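Local coordinates for ferric vibriobactin ABC transporter, periplasmic ferric vibriobactin-binding protein (Vibrio cholerae, PDB 3R5T) that binds ferric vibriobactin in the periplasm of Vibrio cholerae and probably hands the iron-loaded siderophore to its ABC transporter for uptake, at residues Ala30-Thr34 against Ser47-Thr51; Leu89-Ile95 against Pro112-Tyr118. One frame throughout, in Å; residues are numbered along the deposited sequence.

Contact 1 of 2, residues Ala30-Thr34 against Ser47-Thr51; sequences AVTVT and SAATT. With VBN ((4S,5R)-N-{3-[(2,3-dihydroxybenzoyl)amino]propyl}-2-(2,3-dihydroxyphenyl)-N-[3-({[(4S,5R)-2-(2,3-dihydroxyphenyl)-5-met hyl-4,5-dihydro-1,3-oxazol-4-yl]carbonyl}amino)propyl]-5-methyl-4,5-dihydro-1,3-oxazole-4-carboxamide), chain B.
T34 and S47 meet through their hydroxyls: T34 OG1 lies 2.6 Å from S47 OG and is also within bonding reach of S28 OG. S47 has its OG anti to the backbone N (chi1 173°), which swings the hydroxyl toward the helix and also lets it bond back to the carbonyl of the next residue: S47 OG donates to A48 O at 2.7 Å, in the carbonyl plane and on a lone pair. One buried serine oxygen thus joins the threonine to the strand's own backbone.

A water makes the second polar link. It accepts from V31 N at 3.1 Å and donates to A49 O at 2.8 Å, so the V31 amide and the A49 carbonyl near the end of strand 44-49 share it.

These segments belong to a beta-alpha-beta unit of the N-terminal parallel sheet: helix 31-39 follows strand 26-28, and strand 44-49 returns beside that strand, A48 pairing with S28 through the backbone. The C-terminal ends of the parallel strands in this solute-binding family look onto the ligand cleft, and here V31, T32, T50 and T51 line the vibriobactin pocket.

The apolar part rests on V31, which points at the strand and lies over its backbone rather than against a row of side chains. V31 CB is 3.6 Å from A48 O, and V31 CG1 reaches the T50 methyl, CG2, at 4.1 Å. T50 CG2 in turn lies 3.6 Å from the siderophore's oxazoline oxygen OBF, while V31 CG1 is 4.0 Å from the catechol carbon CAN. T50 OG1 turns to T54; T32 OG1 is bonded to D98 and R269.

Contact 2 of 2, residues Leu89-Ile95 against Pro112-Tyr118; sequences LIVVSMI and PTILVDY. With MOH (methanol), chain D.
L115 CD1 fits against the turn of chain where the neighbouring strand ends, 3.5 Å from S93 O, while its other methyl, CD2, meets the sulfur of M94 (SD) at 3.7 Å. The bend of the methionine at chi2 (72°) sets SD beside that methyl. On this same face V92 sits across two neighbours: CG2 abuts the T113 methyl CG2 at 3.6 Å, and CG1 leans on L115 CD1. Helix 104-108 covers V92, T113 and L115 through I104 and L107.

The backbones form a parallel pair at the edge of the sheet, the two strands of a beta-alpha-beta unit connected by that helix. Five N-H···O bonds join them, from I90 N to P112 O down to M94 N to V116 O (2.8 Å), the last bent to 131° where the strands give way to loop.

The opposite face carries V91, S93, I114 and V116; the end of L89 reaches I114, L89 CD1 to I114 CG2 4.0 Å, and I114 CG1 lies alongside V91. V33 of helix 31-39 packs on V91 and V116.

Past the strand ends, Y118 tucks its ring beside S93, CE2 being 3.5 Å from S93 CB. A water sits 3.5 Å above one ring face, over its centre; it accepts from I95 N and donates to D117 OD1. D117 OD1 also bonds S119 OG, and OD2 forms a salt bridge with R212. Y118 OH bonds D98 and R269 beside the siderophore.

Contact 1 comes first along the chain and closes before contact 2 opens; their centres are 11 Å apart. Both belong to one five-stranded parallel sheet, in which strand 26-28 separates strand 44-49 from strand 89-93, and 113-116 is the outermost strand beyond. Helix 31-39 ties them together: V33 CG1 packs on V91 CG1 at 3.9 Å, and T32 CB comes within 3.4 Å of Y118 CE2. In the loop leading into that helix, A30 CB abuts S93 OG. Both contacts run out at the siderophore pocket, with four residues of contact 1 and two of contact 2, so that two beta-alpha-beta units of the same sheet both contribute residues to the vibriobactin site.

Contact 1 of 2, residues Ala30-Thr34 against Ser47-Thr51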
loop_
_atom_site.group_PDB
_atom_site.type_symbol
_atom_site.label_atom_id
_atom_site.label_comp_id
_atom_site.label_asym_id
_atom_site.label_seq_id
_atom_site.Cartn_x
_atom_site.Cartn_y
_atom_site.Cartn_z
ATOM N N ALA A 30 9.966 -6.107 -5.408
ATOM C CA ALA A 30 9.341 -5.419 -4.267
ATOM C C ALA A 30 7.951 -5.989 -3.999
ATOM O O ALA A 30 7.013 -5.768 -4.781
ATOM C CB ALA A 30 9.255 -3.878 -4.502
ATOM N N VAL A 31 7.817 -6.711 -2.897
ATOM C CA VAL A 31 6.551 -7.343 -2.555
ATOM C C VAL A 31 5.391 -6.326 -2.541
ATOM O O VAL A 31 4.273 -6.655 -2.936
ATOM C CB VAL A 31 6.689 -8.127 -1.214
ATOM C CG1 VAL A 31 6.940 -7.163 -0.038
ATOM C CG2 VAL A 31 5.467 -9.020 -0.958
ATOM N N THR A 32 5.656 -5.093 -2.124
ATOM C CA THR A 32 4.595 -4.071 -2.149
ATOM C C THR A 32 4.041 -3.860 -3.550
ATOM O O THR A 32 2.844 -3.730 -3.724
ATOM C CB THR A 32 5.068 -2.707 -1.610
ATOM O OG1 THR A 32 5.492 -2.867 -0.260
ATOM C CG2 THR A 32 3.930 -1.686 -1.642
ATOM N N VAL A 33 4.910 -3.843 -4.554
ATOM C CA VAL A 33 4.459 -3.490 -5.890
ATOM C C VAL A 33 3.696 -4.639 -6.526
ATOM O O VAL A 33 2.869 -4.426 -7.410
ATOM C CB VAL A 33 5.647 -3.122 -6.751
ATOM C CG1 VAL A 33 5.226 -2.912 -8.201
ATOM C CG2 VAL A 33 6.298 -1.868 -6.188
ATOM N N THR A 34 3.968 -5.862 -6.073
ATOM C CA THR A 34 3.356 -7.039 -6.704
ATOM C C THR A 34 1.819 -7.030 -6.656
ATOM O O THR A 34 1.148 -7.439 -7.610
ATOM C CB THR A 34 3.963 -8.303 -6.101
ATOM O OG1 THR A 34 5.363 -8.277 -6.373
ATOM C CG2 THR A 34 3.363 -9.557 -6.703
ATOM N N SER A 47 7.997 -12.929 -7.826
ATOM C CA SER A 47 8.068 -11.789 -6.923
ATOM C C SER A 47 8.888 -12.111 -5.692
ATOM O O SER A 47 8.735 -13.181 -5.097
ATOM C CB SER A 47 6.662 -11.359 -6.487
ATOM O OG SER A 47 6.729 -10.351 -5.493
ATOM N N ALA A 48 9.745 -11.168 -5.307
ATOM C CA ALA A 48 10.351 -11.216 -3.986
ATOM C C ALA A 48 9.283 -11.082 -2.900
ATOM O O ALA A 48 8.124 -10.735 -3.169
ATOM C CB ALA A 48 11.438 -10.132 -3.840
ATOM N N ALA A 49 9.673 -11.365 -1.662
ATOM C CA ALA A 49 8.728 -11.449 -0.555
ATOM C C ALA A 49 9.052 -10.461 0.567
ATOM O O ALA A 49 10.019 -9.690 0.489
ATOM C CB ALA A 49 8.700 -12.893 0.005
ATOM N N THR A 50 8.256 -10.477 1.625
ATOM C CA THR A 50 8.619 -9.715 2.837
ATOM C C THR A 50 9.927 -10.244 3.447
ATOM O O THR A 50 10.449 -11.253 2.992
ATOM C CB THR A 50 7.534 -9.841 3.900
ATOM O OG1 THR A 50 7.452 -11.219 4.297
ATOM C CG2 THR A 50 6.187 -9.377 3.348
ATOM N N THR A 51 10.450 -9.568 4.473
ATOM C CA THR A 51 11.669 -10.047 5.141
ATOM C C THR A 51 11.422 -11.423 5.765
ATOM O O THR A 51 12.362 -12.211 5.958
ATOM C CB THR A 51 12.168 -9.070 6.232
ATOM O OG1 THR A 51 11.186 -8.963 7.265
ATOM C CG2 THR A 51 12.434 -7.693 5.658
HETATM C C VBN B . 9.897 -1.847 9.997
HETATM N N VBN B . 10.238 -1.559 7.503
HETATM O O VBN B . 10.155 -0.713 10.228
HETATM C CA VBN B . 10.184 -2.467 8.636
HETATM C CB VBN B . 11.591 -3.167 8.533
HETATM C CAB VBN B . 4.205 -7.574 6.996
HETATM O OAC VBN B . 5.428 0.869 11.787
HETATM O OAD VBN B . 8.356 -6.686 8.719
HETATM O OAF VBN B . 6.840 0.408 5.954
HETATM O OAG VBN B . 10.654 2.792 4.618
HETATM O OAH VBN B . 8.873 -1.317 4.491
HETATM O OAI VBN B . 7.569 -0.374 8.391
HETATM O OAJ VBN B . 9.824 0.738 6.197
HETATM O OAK VBN B . 7.794 -2.835 6.467
HETATM C CAL VBN B . 4.300 2.243 7.996
HETATM C CAM VBN B . 13.838 0.982 5.305
HETATM C CAN VBN B . 7.795 -4.329 2.599
HETATM C CAO VBN B . 5.023 1.778 6.846
HETATM C CAP VBN B . 12.928 1.945 4.782
HETATM C CAQ VBN B . 8.326 -3.022 2.851
HETATM C CAR VBN B . 4.688 1.830 9.322
HETATM C CAS VBN B . 13.386 -0.051 6.139
HETATM C CAT VBN B . 7.300 -5.127 3.662
HETATM C CAU VBN B . 8.194 -1.573 12.929
HETATM C CAV VBN B . 8.477 -4.907 11.931
HETATM C CAW VBN B . 7.969 -0.119 12.479
HETATM C CAX VBN B . 7.967 -6.316 11.547
HETATM C CAY VBN B . 9.491 -2.223 12.441
HETATM C CAZ VBN B . 9.219 -4.161 10.808
HETATM N NBB VBN B . 7.481 0.079 11.117
HETATM N NBC VBN B . 6.927 -6.232 10.523
HETATM N NBD VBN B . 6.409 -4.891 7.305
HETATM O OBF VBN B . 6.247 -6.687 5.808
HETATM C CBG VBN B . 6.160 0.619 10.894
HETATM C CBH VBN B . 7.257 -6.414 9.107
HETATM C CBJ VBN B . 11.604 -1.107 7.463
HETATM C CBK VBN B . 6.130 0.899 7.028
HETATM C CBL VBN B . 11.561 1.871 5.107
HETATM C CBM VBN B . 8.342 -2.553 4.163
HETATM C CBN VBN B . 6.506 0.510 8.281
HETATM C CBO VBN B . 11.145 0.883 5.903
HETATM C CBP VBN B . 7.863 -3.328 5.185
HETATM C CBQ VBN B . 5.748 0.996 9.476
HETATM C CBR VBN B . 12.081 -0.127 6.420
HETATM C CBS VBN B . 7.300 -4.656 4.922
HETATM C CBU VBN B . 5.675 -7.203 7.086
HETATM C CBW VBN B . 6.900 -5.491 6.105
HETATM C CBX VBN B . 6.134 -6.072 8.135
HETATM N NBY VBN B . 9.476 -2.742 11.070
HETATM O OG1 VBN B . 12.469 -2.113 7.941
HETATM C CG2 VBN B . 11.659 -4.572 7.954
HETATM O O HOH W 1 10.383 -7.761 -1.530
#

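Contact 2 of 2, residues Leu89-Ile95 against Pro112-Tyr118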
loop_
_atom_site.group_PDB
_atom_site.type_symbol
_atom_site.label_atom_id
_atom_site.label_comp_id
_atom_site.label_asym_id
_atom_site.label_seq_id
_atom_site.Cartn_x
_atom_site.Cartn_y
_atom_site.Cartn_z
ATOM N N LEU A 89 11.195 -7.513 -17.856
ATOM C CA LEU A 89 11.073 -6.265 -17.110
ATOM C C LEU A 89 11.290 -6.607 -15.647
ATOM O O LEU A 89 10.688 -7.541 -15.146
ATOM C CB LEU A 89 9.688 -5.628 -17.286
ATOM C CG LEU A 89 9.493 -4.286 -16.564
ATOM C CD1 LEU A 89 10.333 -3.180 -17.203
ATOM C CD2 LEU A 89 8.025 -3.879 -16.546
ATOM N N ILE A 90 12.113 -5.817 -14.968
ATOM C CA ILE A 90 12.346 -5.987 -13.533
ATOM C C ILE A 90 11.893 -4.723 -12.814
ATOM O O ILE A 90 12.282 -3.617 -13.202
ATOM C CB ILE A 90 13.849 -6.261 -13.238
ATOM C CG1 ILE A 90 14.286 -7.567 -13.901
ATOM C CG2 ILE A 90 14.113 -6.341 -11.725
ATOM C CD1 ILE A 90 15.796 -7.755 -13.967
ATOM N N VAL A 91 11.053 -4.879 -11.786
ATOM C CA VAL A 91 10.502 -3.727 -11.080
ATOM C C VAL A 91 11.089 -3.583 -9.695
ATOM O O VAL A 91 11.202 -4.571 -8.961
ATOM C CB VAL A 91 8.963 -3.797 -10.975
ATOM C CG1 VAL A 91 8.424 -2.496 -10.408
ATOM C CG2 VAL A 91 8.351 -4.093 -12.346
ATOM N N VAL A 92 11.506 -2.360 -9.378
ATOM C CA VAL A 92 12.203 -2.041 -8.131
ATOM C C VAL A 92 11.509 -0.882 -7.432
ATOM O O VAL A 92 11.022 0.026 -8.090
ATOM C CB VAL A 92 13.685 -1.650 -8.422
ATOM C CG1 VAL A 92 14.445 -1.362 -7.149
ATOM C CG2 VAL A 92 14.411 -2.742 -9.213
ATOM N N SER A 93 11.462 -0.912 -6.105
ATOM C CA SER A 93 10.887 0.178 -5.330
ATOM C C SER A 93 11.961 1.108 -4.823
ATOM O O SER A 93 13.109 0.700 -4.601
ATOM C CB SER A 93 10.035 -0.347 -4.174
ATOM O OG SER A 93 10.836 -1.018 -3.230
ATOM N N MET A 94 11.564 2.365 -4.640
ATOM C CA MET A 94 12.469 3.451 -4.276
ATOM C C MET A 94 12.855 3.462 -2.795
ATOM O O MET A 94 14.003 3.753 -2.442
ATOM C CB MET A 94 11.780 4.773 -4.626
ATOM C CG MET A 94 12.615 6.014 -4.416
ATOM S SD MET A 94 13.899 6.111 -5.666
ATOM C CE MET A 94 14.411 7.815 -5.481
ATOM N N ILE A 95 11.886 3.167 -1.933
ATOM C CA ILE A 95 12.093 3.236 -0.480
ATOM C C ILE A 95 11.162 2.282 0.250
ATOM O O ILE A 95 9.990 2.136 -0.121
ATOM C CB ILE A 95 11.906 4.676 0.057
ATOM C CG1 ILE A 95 12.130 4.738 1.569
ATOM C CG2 ILE A 95 10.512 5.197 -0.306
ATOM C CD1 ILE A 95 12.333 6.178 2.098
ATOM N N PRO A 112 15.592 -4.911 -18.799
ATOM C CA PRO A 112 15.176 -3.533 -18.517
ATOM C C PRO A 112 14.621 -3.441 -17.103
ATOM O O PRO A 112 13.732 -4.209 -16.731
ATOM C CB PRO A 112 14.071 -3.285 -19.545
ATOM C CG PRO A 112 14.465 -4.169 -20.717
ATOM C CD PRO A 112 15.034 -5.416 -20.071
ATOM N N THR A 113 15.152 -2.514 -16.320
ATOM C CA THR A 113 14.811 -2.395 -14.905
ATOM C C THR A 113 14.248 -1.005 -14.622
ATOM O O THR A 113 14.858 -0.001 -14.986
ATOM C CB THR A 113 16.065 -2.683 -14.045
ATOM O OG1 THR A 113 16.488 -4.022 -14.300
ATOM C CG2 THR A 113 15.778 -2.544 -12.556
ATOM N N ILE A 114 13.077 -0.965 -13.993
ATOM C CA ILE A 114 12.418 0.301 -13.666
ATOM C C ILE A 114 12.265 0.493 -12.157
ATOM O O ILE A 114 12.244 -0.479 -11.387
ATOM C CB ILE A 114 11.059 0.452 -14.388
ATOM C CG1 ILE A 114 10.034 -0.599 -13.900
ATOM C CG2 ILE A 114 11.279 0.436 -15.910
ATOM C CD1 ILE A 114 8.594 -0.308 -14.382
ATOM N N LEU A 115 12.169 1.756 -11.755
ATOM C CA LEU A 115 12.175 2.144 -10.347
ATOM C C LEU A 115 10.983 3.070 -10.067
ATOM O O LEU A 115 10.848 4.135 -10.689
ATOM C CB LEU A 115 13.495 2.857 -10.046
ATOM C CG LEU A 115 13.721 3.491 -8.679
ATOM C CD1 LEU A 115 13.700 2.436 -7.584
ATOM C CD2 LEU A 115 15.022 4.275 -8.652
ATOM N N VAL A 116 10.132 2.647 -9.126
ATOM C CA VAL A 116 8.912 3.359 -8.762
ATOM C C VAL A 116 8.880 3.582 -7.254
ATOM O O VAL A 116 9.463 2.821 -6.477
ATOM C CB VAL A 116 7.638 2.587 -9.210
ATOM C CG1 VAL A 116 7.610 2.463 -10.732
ATOM C CG2 VAL A 116 7.567 1.203 -8.545
ATOM N N ASP A 117 8.221 4.654 -6.839
ATOM C CA ASP A 117 8.056 4.948 -5.427
ATOM C C ASP A 117 6.584 4.815 -5.082
ATOM O O ASP A 117 5.750 5.593 -5.563
ATOM C CB ASP A 117 8.563 6.353 -5.121
ATOM C CG ASP A 117 8.586 6.658 -3.630
ATOM O OD1 ASP A 117 8.112 5.819 -2.830
ATOM O OD2 ASP A 117 9.084 7.747 -3.279
ATOM N N TYR A 118 6.251 3.815 -4.276
ATOM C CA TYR A 118 4.873 3.593 -3.880
ATOM C C TYR A 118 4.489 4.377 -2.632
ATOM O O TYR A 118 3.329 4.351 -2.213
ATOM C CB TYR A 118 4.599 2.107 -3.668
ATOM C CG TYR A 118 5.511 1.457 -2.646
ATOM C CD1 TYR A 118 5.449 1.804 -1.298
ATOM C CD2 TYR A 118 6.414 0.467 -3.024
ATOM C CE1 TYR A 118 6.276 1.195 -0.349
ATOM C CE2 TYR A 118 7.241 -0.142 -2.099
ATOM C CZ TYR A 118 7.178 0.209 -0.752
ATOM O OH TYR A 118 8.008 -0.429 0.159
HETATM C C MOH D . 7.967 7.162 -8.847
HETATM O O MOH D . 6.937 6.180 -8.771
HETATM O O HOH W 2 8.808 3.182 -2.718
#